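Local coordinates for protein PaxB (Photorhabdus luminescens, PDB 6EK4) that probably acts as the B component of a two-component alpha-helical pore-forming toxin of the YaxAB type, joining its partner to perforate target membranes, at residues 177-181 with 257-261; 234-238 with 252-257; 163-167 with 271-275; 32-36 with 287-291; 186-191 with 223-227. All coordinates share one frame. Residue numbers count along the deposited sequence, not the author numbering.

Contact 1. Residues 177-181 with 257-261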
# COMPACT_ATOMS: atom_id res chain seq x y z
N LEU A 177 -28.26 26.59 -17.37
CA LEU A 177 -28.17 27.10 -18.74
C LEU A 177 -28.83 26.17 -19.76
O LEU A 177 -29.32 26.64 -20.79
CB LEU A 177 -26.70 27.35 -19.12
CG LEU A 177 -26.10 28.72 -18.81
CD1 LEU A 177 -26.61 29.31 -17.50
CD2 LEU A 177 -24.58 28.63 -18.80
N VAL A 178 -28.84 24.87 -19.48
CA VAL A 178 -29.46 23.89 -20.37
C VAL A 178 -30.98 24.08 -20.44
O VAL A 178 -31.56 24.01 -21.52
CB VAL A 178 -29.11 22.43 -19.98
CG1 VAL A 178 -30.00 21.43 -20.71
CG2 VAL A 178 -27.65 22.14 -20.26
N VAL A 179 -31.62 24.31 -19.29
CA VAL A 179 -33.07 24.56 -19.28
C VAL A 179 -33.39 25.94 -19.86
O VAL A 179 -34.33 26.08 -20.63
CB VAL A 179 -33.73 24.37 -17.89
CG1 VAL A 179 -33.46 22.96 -17.37
CG2 VAL A 179 -33.25 25.40 -16.87
N ASP A 180 -32.58 26.95 -19.52
CA ASP A 180 -32.73 28.30 -20.08
C ASP A 180 -32.62 28.29 -21.60
O ASP A 180 -33.33 29.03 -22.29
CB ASP A 180 -31.68 29.25 -19.49
CG ASP A 180 -31.91 29.57 -18.02
OD1 ASP A 180 -32.75 28.89 -17.39
OD2 ASP A 180 -31.25 30.49 -17.50
N ARG A 181 -31.73 27.45 -22.12
CA ARG A 181 -31.61 27.23 -23.56
C ARG A 181 -32.84 26.52 -24.11
O ARG A 181 -33.38 26.92 -25.14
CB ARG A 181 -30.34 26.43 -23.87
CG ARG A 181 -30.25 25.87 -25.28
CD ARG A 181 -28.92 25.18 -25.51
NE ARG A 181 -28.99 24.19 -26.59
CZ ARG A 181 -29.49 22.96 -26.46
NH1 ARG A 181 -29.99 22.54 -25.30
NH2 ARG A 181 -29.50 22.14 -27.51
N LEU A 257 -25.79 31.33 -25.00
CA LEU A 257 -25.93 30.20 -24.08
C LEU A 257 -25.18 28.96 -24.58
O LEU A 257 -24.48 28.30 -23.80
CB LEU A 257 -27.41 29.86 -23.83
CG LEU A 257 -28.07 30.45 -22.58
CD1 LEU A 257 -27.61 31.88 -22.28
CD2 LEU A 257 -29.58 30.40 -22.72
N ASP A 258 -25.32 28.66 -25.87
CA ASP A 258 -24.58 27.55 -26.49
C ASP A 258 -23.07 27.74 -26.35
O ASP A 258 -22.33 26.78 -26.14
CB ASP A 258 -24.95 27.40 -27.97
CG ASP A 258 -26.27 26.67 -28.18
OD1 ASP A 258 -26.48 25.62 -27.53
OD2 ASP A 258 -27.08 27.13 -29.00
N GLU A 259 -22.62 28.99 -26.47
CA GLU A 259 -21.20 29.33 -26.31
C GLU A 259 -20.73 29.14 -24.87
O GLU A 259 -19.60 28.71 -24.63
CB GLU A 259 -20.94 30.77 -26.76
CG GLU A 259 -19.48 31.21 -26.66
CD GLU A 259 -19.24 32.62 -27.17
OE1 GLU A 259 -18.26 33.25 -26.74
OE2 GLU A 259 -20.04 33.10 -28.01
N ARG A 260 -21.60 29.47 -23.91
CA ARG A 260 -21.26 29.36 -22.49
C ARG A 260 -21.33 27.92 -22.01
O ARG A 260 -20.50 27.48 -21.21
CB ARG A 260 -22.16 30.27 -21.64
CG ARG A 260 -21.42 30.97 -20.51
CD ARG A 260 -22.34 31.87 -19.68
NE ARG A 260 -23.04 32.87 -20.49
CZ ARG A 260 -23.89 33.77 -20.00
NH1 ARG A 260 -24.16 33.82 -18.69
NH2 ARG A 260 -24.48 34.64 -20.82
N ILE A 261 -22.33 27.17 -22.49
CA ILE A 261 -22.46 25.74 -22.17
C ILE A 261 -21.29 24.95 -22.74
O ILE A 261 -20.73 24.08 -22.06
CB ILE A 261 -23.80 25.16 -22.69
CG1 ILE A 261 -24.97 25.73 -21.88
CG2 ILE A 261 -23.81 23.64 -22.59
CD1 ILE A 261 -26.33 25.44 -22.46
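Leu177 lies against Ile261, with Leu177 CB 3.6 Å from Ile261 CG1. Its far end reaches Arg260, where Leu177 CD2 is 4.0 Å from Arg260 CD. The tip of Ile261 also lies close to the backbone: Ile261 CD1 is 3.6 Å from Leu177 O. Val178 touches the same methyl, at 4.2 Å from Val178 CG2 to Ile261 CD1. One turn along, Leu257 CD2 sits 3.7 Å from Arg181 N. Segments 177-181 and 257-261, on helices 149-193 and 247-321, run antiparallel at 158°, their axes 10.0 Å apart at closest, as in a helical coiled coil. Leu257 also touches Ile237 of helix 217-237, so a third helix covers part of this contact. Arg181 has an extended side chain. Arg181 CD passes Ile261 CD1 at 4.0 Å, and Arg181 NE forms a salt bridge with Asp258 OD1 at 3.0 Å. Most of the contact is therefore apolar, and the salt bridge adds a charged link between the helices.

Contact 2. Residues 234-238 with 252-257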
# COMPACT_ATOMS: atom_id res chain seq x y z
N ALA A 234 -34.42 35.36 -22.71
CA ALA A 234 -33.62 35.99 -23.76
C ALA A 234 -33.37 37.47 -23.48
O ALA A 234 -32.26 37.96 -23.67
CB ALA A 234 -34.30 35.82 -25.11
N LYS A 235 -34.41 38.17 -23.03
CA LYS A 235 -34.30 39.59 -22.69
C LYS A 235 -33.29 39.84 -21.57
O LYS A 235 -32.53 40.80 -21.62
CB LYS A 235 -35.67 40.16 -22.31
CG LYS A 235 -36.60 40.40 -23.49
CD LYS A 235 -38.01 40.76 -23.05
CE LYS A 235 -38.07 42.13 -22.40
NZ LYS A 235 -39.47 42.53 -22.08
N LYS A 236 -33.29 38.96 -20.57
CA LYS A 236 -32.37 39.06 -19.43
C LYS A 236 -30.91 38.84 -19.85
O LYS A 236 -30.00 39.46 -19.29
CB LYS A 236 -32.77 38.07 -18.34
CG LYS A 236 -32.03 38.25 -17.02
CD LYS A 236 -32.67 37.42 -15.92
CE LYS A 236 -31.93 37.56 -14.60
NZ LYS A 236 -30.59 36.91 -14.61
N ILE A 237 -30.70 37.95 -20.82
CA ILE A 237 -29.36 37.64 -21.33
C ILE A 237 -28.79 38.79 -22.16
O ILE A 237 -27.60 39.11 -22.04
CB ILE A 237 -29.38 36.34 -22.17
CG1 ILE A 237 -29.74 35.14 -21.29
CG2 ILE A 237 -28.03 36.11 -22.84
CD1 ILE A 237 -30.34 33.98 -22.06
N LEU A 238 -29.63 39.41 -22.98
CA LEU A 238 -29.21 40.51 -23.85
C LEU A 238 -29.22 41.88 -23.15
O LEU A 238 -28.86 42.89 -23.76
CB LEU A 238 -30.10 40.58 -25.09
CG LEU A 238 -30.16 39.32 -25.96
CD1 LEU A 238 -31.25 39.45 -27.00
CD2 LEU A 238 -28.82 39.05 -26.62
N ASP A 252 -29.99 35.03 -31.26
CA ASP A 252 -28.75 35.60 -30.74
C ASP A 252 -28.57 35.28 -29.26
O ASP A 252 -27.46 35.03 -28.80
CB ASP A 252 -28.74 37.12 -30.97
CG ASP A 252 -27.45 37.78 -30.51
OD1 ASP A 252 -26.37 37.17 -30.67
OD2 ASP A 252 -27.52 38.92 -30.00
N ALA A 253 -29.68 35.30 -28.51
CA ALA A 253 -29.65 34.96 -27.08
C ALA A 253 -29.30 33.50 -26.84
O ALA A 253 -28.59 33.17 -25.89
CB ALA A 253 -31.00 35.29 -26.44
N ARG A 254 -29.81 32.62 -27.70
CA ARG A 254 -29.49 31.19 -27.64
C ARG A 254 -28.01 30.94 -27.97
O ARG A 254 -27.37 30.10 -27.34
CB ARG A 254 -30.38 30.39 -28.60
CG ARG A 254 -30.03 28.92 -28.71
CD ARG A 254 -30.94 28.18 -29.68
NE ARG A 254 -30.34 26.93 -30.15
CZ ARG A 254 -30.91 26.11 -31.02
NH1 ARG A 254 -32.10 26.38 -31.55
NH2 ARG A 254 -30.28 25.00 -31.38
N ALA A 255 -27.49 31.68 -28.94
CA ALA A 255 -26.10 31.52 -29.38
C ALA A 255 -25.10 31.80 -28.26
O ALA A 255 -24.05 31.16 -28.19
CB ALA A 255 -25.82 32.43 -30.57
N LYS A 256 -25.43 32.75 -27.38
CA LYS A 256 -24.59 33.06 -26.22
C LYS A 256 -24.62 31.95 -25.18
O LYS A 256 -23.60 31.66 -24.55
CB LYS A 256 -25.00 34.39 -25.59
CG LYS A 256 -24.58 35.61 -26.39
CD LYS A 256 -24.83 36.90 -25.62
CE LYS A 256 -24.36 38.12 -26.40
NZ LYS A 256 -24.68 39.39 -25.70
N LEU A 257 -25.79 31.33 -25.00
CA LEU A 257 -25.93 30.20 -24.08
C LEU A 257 -25.18 28.96 -24.58
O LEU A 257 -24.48 28.30 -23.80
CB LEU A 257 -27.41 29.86 -23.83
CG LEU A 257 -28.07 30.45 -22.58
CD1 LEU A 257 -27.61 31.88 -22.28
CD2 LEU A 257 -29.58 30.40 -22.72
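Segment 234-238 lies at the C-terminal end of helix 217-237, while 252-257 lies near the start of helix 247-321. The two runs cross steeply. Their backbones come close at the two alanines, with 5.3 Å between Ala234 CA and Ala253 CA. Such an approach is possible because both side chains are single methyls. Ala234 CB and Ala253 CB meet at 3.6 Å. Leu238 packs on the same methyl, with Leu238 CG 4.1 Å from Ala253 CB. Leu238 CD2 also lies 3.6 Å from Asp252 OD2. Further along, Ile237 CD1 touches Leu257 CD1 at 3.5 Å. The aliphatic part of Lys256 borders this patch, with Lys256 CD 4.3 Å from Ile237 CG2. No hydrogen bond links the two segments. Leu245, from the connection between the helices, touches both Ala234 and Leu238. Small and branched apolar residues thus close a helix-loop-helix connection, in which the start of helix 247-321 packs steeply across the end of helix 217-237.

Contact 3. Residues 163-167 with 271-275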
# COMPACT_ATOMS: atom_id res chain seq x y z
N ILE A 163 -11.25 20.64 -6.69
CA ILE A 163 -11.51 20.21 -8.07
C ILE A 163 -12.90 19.57 -8.16
O ILE A 163 -13.68 19.89 -9.06
CB ILE A 163 -10.44 19.24 -8.61
CG1 ILE A 163 -9.14 20.00 -8.91
CG2 ILE A 163 -10.91 18.53 -9.88
CD1 ILE A 163 -7.94 19.11 -9.14
N GLN A 164 -13.20 18.66 -7.23
CA GLN A 164 -14.52 18.04 -7.16
C GLN A 164 -15.61 19.09 -6.91
O GLN A 164 -16.71 18.98 -7.45
CB GLN A 164 -14.57 16.97 -6.06
CG GLN A 164 -13.88 15.67 -6.44
CD GLN A 164 -13.98 14.61 -5.36
OE1 GLN A 164 -14.29 13.45 -5.64
NE2 GLN A 164 -13.72 14.99 -4.11
N ALA A 165 -15.29 20.09 -6.10
CA ALA A 165 -16.21 21.20 -5.81
C ALA A 165 -16.44 22.07 -7.05
O ALA A 165 -17.56 22.55 -7.27
CB ALA A 165 -15.68 22.04 -4.66
N ASP A 166 -15.39 22.28 -7.84
CA ASP A 166 -15.48 23.07 -9.06
C ASP A 166 -16.34 22.36 -10.10
O ASP A 166 -17.24 22.96 -10.69
CB ASP A 166 -14.08 23.35 -9.63
CG ASP A 166 -14.05 24.53 -10.59
OD1 ASP A 166 -15.13 25.07 -10.94
OD2 ASP A 166 -12.94 24.92 -11.00
N ILE A 167 -16.07 21.07 -10.31
CA ILE A 167 -16.86 20.23 -11.23
C ILE A 167 -18.34 20.26 -10.85
O ILE A 167 -19.21 20.37 -11.72
CB ILE A 167 -16.34 18.77 -11.24
CG1 ILE A 167 -14.97 18.70 -11.92
CG2 ILE A 167 -17.32 17.85 -11.97
CD1 ILE A 167 -14.21 17.41 -11.67
N LEU A 271 -10.93 19.84 -15.95
CA LEU A 271 -10.97 19.52 -14.52
C LEU A 271 -10.97 18.01 -14.28
O LEU A 271 -10.38 17.53 -13.30
CB LEU A 271 -12.20 20.15 -13.85
CG LEU A 271 -12.14 21.67 -13.64
CD1 LEU A 271 -13.52 22.22 -13.31
CD2 LEU A 271 -11.15 22.04 -12.56
N LYS A 272 -11.64 17.25 -15.15
CA LYS A 272 -11.67 15.79 -15.05
C LYS A 272 -10.32 15.14 -15.37
O LYS A 272 -10.03 14.05 -14.89
CB LYS A 272 -12.78 15.21 -15.93
CG LYS A 272 -14.17 15.39 -15.35
CD LYS A 272 -15.26 14.92 -16.29
CE LYS A 272 -16.64 15.33 -15.79
NZ LYS A 272 -17.74 14.83 -16.67
N ILE A 273 -9.51 15.82 -16.19
CA ILE A 273 -8.14 15.39 -16.43
C ILE A 273 -7.30 15.60 -15.16
O ILE A 273 -6.56 14.71 -14.75
CB ILE A 273 -7.50 16.14 -17.62
CG1 ILE A 273 -8.17 15.72 -18.93
CG2 ILE A 273 -6.00 15.87 -17.70
CD1 ILE A 273 -7.99 16.70 -20.06
N GLN A 274 -7.42 16.78 -14.56
CA GLN A 274 -6.73 17.09 -13.30
C GLN A 274 -7.16 16.15 -12.17
O GLN A 274 -6.35 15.80 -11.31
CB GLN A 274 -6.98 18.54 -12.88
CG GLN A 274 -6.38 19.59 -13.80
CD GLN A 274 -6.77 21.00 -13.39
OE1 GLN A 274 -6.36 21.49 -12.34
NE2 GLN A 274 -7.56 21.66 -14.23
N LEU A 275 -8.43 15.75 -12.17
CA LEU A 275 -8.98 14.87 -11.14
C LEU A 275 -8.37 13.47 -11.20
O LEU A 275 -8.09 12.87 -10.16
CB LEU A 275 -10.50 14.78 -11.27
CG LEU A 275 -11.26 14.08 -10.14
CD1 LEU A 275 -10.98 14.73 -8.79
CD2 LEU A 275 -12.76 14.07 -10.42
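This is apolar packing in the antiparallel coiled-coil-like pairing of helices 149-193 and 247-321. Its centre lies about 25 Å from that of the chain. The two short segments run at 154° to each other, and their axes approach to 9.9 Å. Four residues account for most of the buried surface: Ile163, Ile167, Leu271 and Leu275. Each pair is spaced by four residues, so each helix presents side chains from successive turns. Ile163 CG2 meets Leu275 CD1 at 4.0 Å, and Ile167 CG1 meets Leu271 CB at 3.7 Å. Ile167 also reaches Leu275, with 3.8 Å from Ile167 CD1 to Leu275 CD2. On one margin, Gln164 CG packs on Leu275 CD1 at 3.8 Å. On the other, Gln274 CB lies 3.9 Å from Ile163 CD1, and Gln274 OE1 makes a weak hydrogen bond with Arg159 NH2. No hydrogen bond or salt bridge joins the two segments. On this second margin too, Asp166 OD2 rests 3.6 Å from Leu271 CD1.

Contact 4. Residues 32-36 with 287-291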
# COMPACT_ATOMS: atom_id res chain seq x y z
N LEU A 32 3.75 -3.41 -4.67
CA LEU A 32 3.40 -2.01 -4.43
C LEU A 32 4.43 -1.03 -4.98
O LEU A 32 4.07 0.02 -5.50
CB LEU A 32 3.19 -1.75 -2.94
CG LEU A 32 1.93 -2.38 -2.33
CD1 LEU A 32 2.02 -2.42 -0.82
CD2 LEU A 32 0.67 -1.63 -2.77
N SER A 33 5.71 -1.38 -4.88
CA SER A 33 6.79 -0.50 -5.34
C SER A 33 6.84 -0.33 -6.86
O SER A 33 7.48 0.60 -7.35
CB SER A 33 8.15 -1.01 -4.84
OG SER A 33 8.43 -2.29 -5.37
N HIS A 34 6.18 -1.22 -7.59
CA HIS A 34 6.17 -1.17 -9.06
C HIS A 34 4.88 -0.61 -9.67
O HIS A 34 4.91 -0.08 -10.78
CB HIS A 34 6.47 -2.56 -9.63
CG HIS A 34 7.89 -2.99 -9.45
ND1 HIS A 34 8.34 -3.62 -8.31
CD2 HIS A 34 8.97 -2.86 -10.25
CE1 HIS A 34 9.63 -3.87 -8.42
NE2 HIS A 34 10.04 -3.42 -9.59
N GLN A 35 3.77 -0.72 -8.95
CA GLN A 35 2.49 -0.18 -9.42
C GLN A 35 2.24 1.25 -8.93
O GLN A 35 1.52 2.02 -9.57
CB GLN A 35 1.32 -1.09 -9.02
CG GLN A 35 0.91 -1.03 -7.56
CD GLN A 35 -0.12 -2.08 -7.19
OE1 GLN A 35 -0.21 -3.13 -7.82
NE2 GLN A 35 -0.91 -1.79 -6.15
N GLN A 36 2.83 1.59 -7.78
CA GLN A 36 2.73 2.94 -7.21
C GLN A 36 3.20 4.01 -8.20
O GLN A 36 4.28 3.90 -8.78
CB GLN A 36 3.55 3.02 -5.91
CG GLN A 36 3.88 4.42 -5.40
CD GLN A 36 5.29 4.88 -5.77
OE1 GLN A 36 6.18 4.08 -6.02
NE2 GLN A 36 5.48 6.20 -5.80
N ASP A 287 0.08 3.87 -1.42
CA ASP A 287 0.93 2.69 -1.61
C ASP A 287 2.26 2.82 -0.87
O ASP A 287 2.77 1.84 -0.33
CB ASP A 287 1.18 2.43 -3.10
CG ASP A 287 -0.06 1.98 -3.85
OD1 ASP A 287 -0.94 1.33 -3.24
OD2 ASP A 287 -0.16 2.26 -5.06
N VAL A 288 2.81 4.04 -0.83
CA VAL A 288 4.05 4.30 -0.10
C VAL A 288 3.82 4.15 1.41
O VAL A 288 4.66 3.60 2.12
CB VAL A 288 4.62 5.71 -0.40
CG1 VAL A 288 5.82 6.01 0.48
CG2 VAL A 288 5.01 5.82 -1.86
N HIS A 289 2.67 4.63 1.89
CA HIS A 289 2.26 4.41 3.28
C HIS A 289 2.11 2.92 3.59
O HIS A 289 2.45 2.47 4.68
CB HIS A 289 0.94 5.14 3.59
CG HIS A 289 1.12 6.54 4.08
ND1 HIS A 289 1.06 6.87 5.42
CD2 HIS A 289 1.36 7.70 3.42
CE1 HIS A 289 1.25 8.17 5.56
NE2 HIS A 289 1.43 8.69 4.36
N GLN A 290 1.58 2.17 2.62
CA GLN A 290 1.43 0.73 2.75
C GLN A 290 2.79 0.03 2.75
O GLN A 290 2.98 -0.94 3.49
CB GLN A 290 0.55 0.18 1.62
CG GLN A 290 0.20 -1.30 1.74
CD GLN A 290 -0.53 -1.64 3.03
OE1 GLN A 290 -0.26 -2.67 3.66
NE2 GLN A 290 -1.45 -0.77 3.45
N ILE A 291 3.72 0.52 1.94
CA ILE A 291 5.09 -0.03 1.90
C ILE A 291 5.77 0.10 3.27
O ILE A 291 6.50 -0.81 3.68
CB ILE A 291 5.94 0.63 0.80
CG1 ILE A 291 5.56 0.06 -0.57
CG2 ILE A 291 7.44 0.42 1.03
CD1 ILE A 291 6.09 0.84 -1.75
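Leu32 adopts the mt rotamer and projects from helix 19-35 onto helix 247-321. Leu32 CB lies 3.8 Å from Ile291 CG1. Leu32 CD1 is 3.3 Å from Gln290 CG, and Leu32 CD2 is 3.4 Å from Asp287 OD1. Ile291 is also mt, which carries Ile291 CD1 to 3.9 Å from Ser33 N and 4.1 Å from Ser33 CB. The hydroxyl of Ser33, at chi1 p, turns back to its own helix and hydrogen-bonds Ile29 O and Trp30 O. Gln36 is the first residue to leave helical geometry, with psi at 129°. Its backbone puts Gln36 CB 3.7 Å from Asp287 CB, and chi1 t puts Gln36 CG 4.0 Å from Val288 CG2. The unusual chi2 of -98° turns only the amide end. Asp287, with chi1 m, places Asp287 OD2 3.7 Å from Gln36 CA. Helices 19-35, 42-73 and 247-321 pack here as a bundle, about 5 Å from the chain centre, measured between centres. Thr47 touches Gln36, while Ile43 and Leu149 touch Val288. The contact is van der Waals packing of mixed character: carboxylate oxygens of Asp287 lie against carbons of Leu32 and Gln36, and no polar bond joins the segments.

Contact 5. Residues 186-191 with 223-227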
# COMPACT_ATOMS: atom_id res chain seq x y z
N GLU A 186 -38.08 26.04 -27.17
CA GLU A 186 -39.53 25.84 -27.19
C GLU A 186 -40.27 27.06 -27.72
O GLU A 186 -41.29 26.92 -28.40
CB GLU A 186 -40.05 25.48 -25.79
CG GLU A 186 -39.62 24.11 -25.29
CD GLU A 186 -40.49 22.97 -25.79
OE1 GLU A 186 -40.72 22.01 -25.02
OE2 GLU A 186 -40.94 23.02 -26.96
N SER A 187 -39.76 28.25 -27.41
CA SER A 187 -40.32 29.50 -27.94
C SER A 187 -40.19 29.57 -29.45
O SER A 187 -41.14 29.93 -30.14
CB SER A 187 -39.64 30.72 -27.32
OG SER A 187 -40.04 30.89 -25.97
N GLN A 188 -39.02 29.23 -29.96
CA GLN A 188 -38.78 29.20 -31.40
C GLN A 188 -39.68 28.19 -32.10
O GLN A 188 -40.20 28.47 -33.18
CB GLN A 188 -37.30 28.89 -31.69
CG GLN A 188 -36.36 30.04 -31.36
CD GLN A 188 -34.90 29.69 -31.58
OE1 GLN A 188 -34.46 28.58 -31.26
NE2 GLN A 188 -34.14 30.64 -32.11
N ASP A 189 -39.87 27.02 -31.49
CA ASP A 189 -40.71 25.97 -32.07
C ASP A 189 -42.16 26.43 -32.27
O ASP A 189 -42.73 26.20 -33.33
CB ASP A 189 -40.67 24.70 -31.21
CG ASP A 189 -39.34 23.95 -31.31
OD1 ASP A 189 -38.47 24.36 -32.12
OD2 ASP A 189 -39.16 22.95 -30.59
N VAL A 190 -42.74 27.07 -31.26
CA VAL A 190 -44.11 27.59 -31.37
C VAL A 190 -44.21 28.77 -32.34
O VAL A 190 -45.24 28.97 -32.99
CB VAL A 190 -44.74 27.96 -30.00
CG1 VAL A 190 -44.84 26.73 -29.11
CG2 VAL A 190 -43.96 29.07 -29.30
N ILE A 191 -43.13 29.55 -32.44
CA ILE A 191 -43.04 30.63 -33.43
C ILE A 191 -42.96 30.04 -34.84
O ILE A 191 -43.66 30.48 -35.75
CB ILE A 191 -41.81 31.54 -33.17
CG1 ILE A 191 -42.05 32.38 -31.91
CG2 ILE A 191 -41.54 32.46 -34.36
CD1 ILE A 191 -40.79 32.99 -31.32
N ILE A 223 -48.79 27.79 -26.31
CA ILE A 223 -47.86 28.72 -26.96
C ILE A 223 -47.66 29.99 -26.13
O ILE A 223 -46.58 30.59 -26.16
CB ILE A 223 -48.31 29.10 -28.39
CG1 ILE A 223 -49.58 29.97 -28.39
CG2 ILE A 223 -48.53 27.84 -29.23
CD1 ILE A 223 -50.03 30.39 -29.77
N LYS A 224 -48.69 30.40 -25.40
CA LYS A 224 -48.64 31.62 -24.59
C LYS A 224 -47.62 31.49 -23.46
O LYS A 224 -46.97 32.46 -23.09
CB LYS A 224 -50.03 31.93 -24.04
CG LYS A 224 -50.24 33.36 -23.58
CD LYS A 224 -51.71 33.74 -23.57
CE LYS A 224 -52.55 32.79 -22.72
NZ LYS A 224 -53.92 33.32 -22.48
N GLN A 225 -47.48 30.28 -22.92
CA GLN A 225 -46.52 30.01 -21.85
C GLN A 225 -45.11 29.87 -22.43
O GLN A 225 -44.13 30.29 -21.81
CB GLN A 225 -46.89 28.73 -21.08
CG GLN A 225 -46.71 28.83 -19.58
CD GLN A 225 -47.82 29.62 -18.90
OE1 GLN A 225 -47.92 30.84 -19.05
NE2 GLN A 225 -48.68 28.92 -18.16
N ALA A 226 -45.01 29.26 -23.61
CA ALA A 226 -43.72 29.07 -24.29
C ALA A 226 -43.07 30.41 -24.63
O ALA A 226 -41.91 30.64 -24.31
CB ALA A 226 -43.90 28.23 -25.54
N ILE A 227 -43.83 31.29 -25.28
CA ILE A 227 -43.33 32.60 -25.69
C ILE A 227 -42.88 33.40 -24.47
O ILE A 227 -41.76 33.90 -24.43
CB ILE A 227 -44.40 33.41 -26.47
CG1 ILE A 227 -44.77 32.72 -27.79
CG2 ILE A 227 -43.91 34.83 -26.75
CD1 ILE A 227 -43.74 32.83 -28.89
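Val190 loses the most surface here, 66 Å², followed by Ala226 with 56 Å² and Ile227 with 54 Å². Val190 points toward helix 217-237, and its two methyls pack on Ile223, Ala226 and Ile227. Val190 CG1 lies 3.9 Å from Ile223 CG2. Val190 CG2 lies 3.9 Å from Ala226 CB and 3.8 Å from Ile227 CD1. Ala226 presents only a methyl, so the backbone of the other helix can come near; Ala226 CB is 4.1 Å from Glu186 O. Its carbonyl adds a polar link, because Ser187 OG donates a hydrogen bond to Ala226 O at a short 2.5 Å. Ser187 OG also makes a weak hydrogen bond to Lys183 O in its own helix.

Segments 186-191 and 223-227, on helices 149-193 and 217-237, cross at 133° with axes 8.5 Å apart. This is close helix packing at one end of the elongated, all-helical molecule, about 59 Å from the chain centre, measured centre to centre. The small side chains of Ser187 and Ala226 allow a close approach; Ser187 CA is 4.9 Å from Ile227 CA.

Ile227 continues the apolar patch past Val190. Both its chi angles are m, and Ile227 CD1 reaches Ile191 CG1 at 3.5 Å. Leu196 of the short helix 196-199 touches both Ile191 and Ile227. Tyr247 and Leu250 of helix 247-321 also touch Ile191.

In the fold
From the N terminus, helix 19-35 meets helix 247-321 in contact 4, which closes the widest loop and encloses all the other contacts. Within it, contact 3 joins helices 149-193 and 247-321, and contact 1 joins the same pair about 21 Å further along, between centres. Contact 1 lies within the loop of contact 3. Inside contact 1, contacts 5 and 2 follow in series: contact 5 ties helix 149-193 to helix 217-237, then contact 2 ties helix 217-237 to helix 247-321. None cross. Contacts 1 and 2 share Leu257, while Arg254 and Gln188 probably hydrogen-bond between contacts 2 and 5. Three helices are thus bound together at this end.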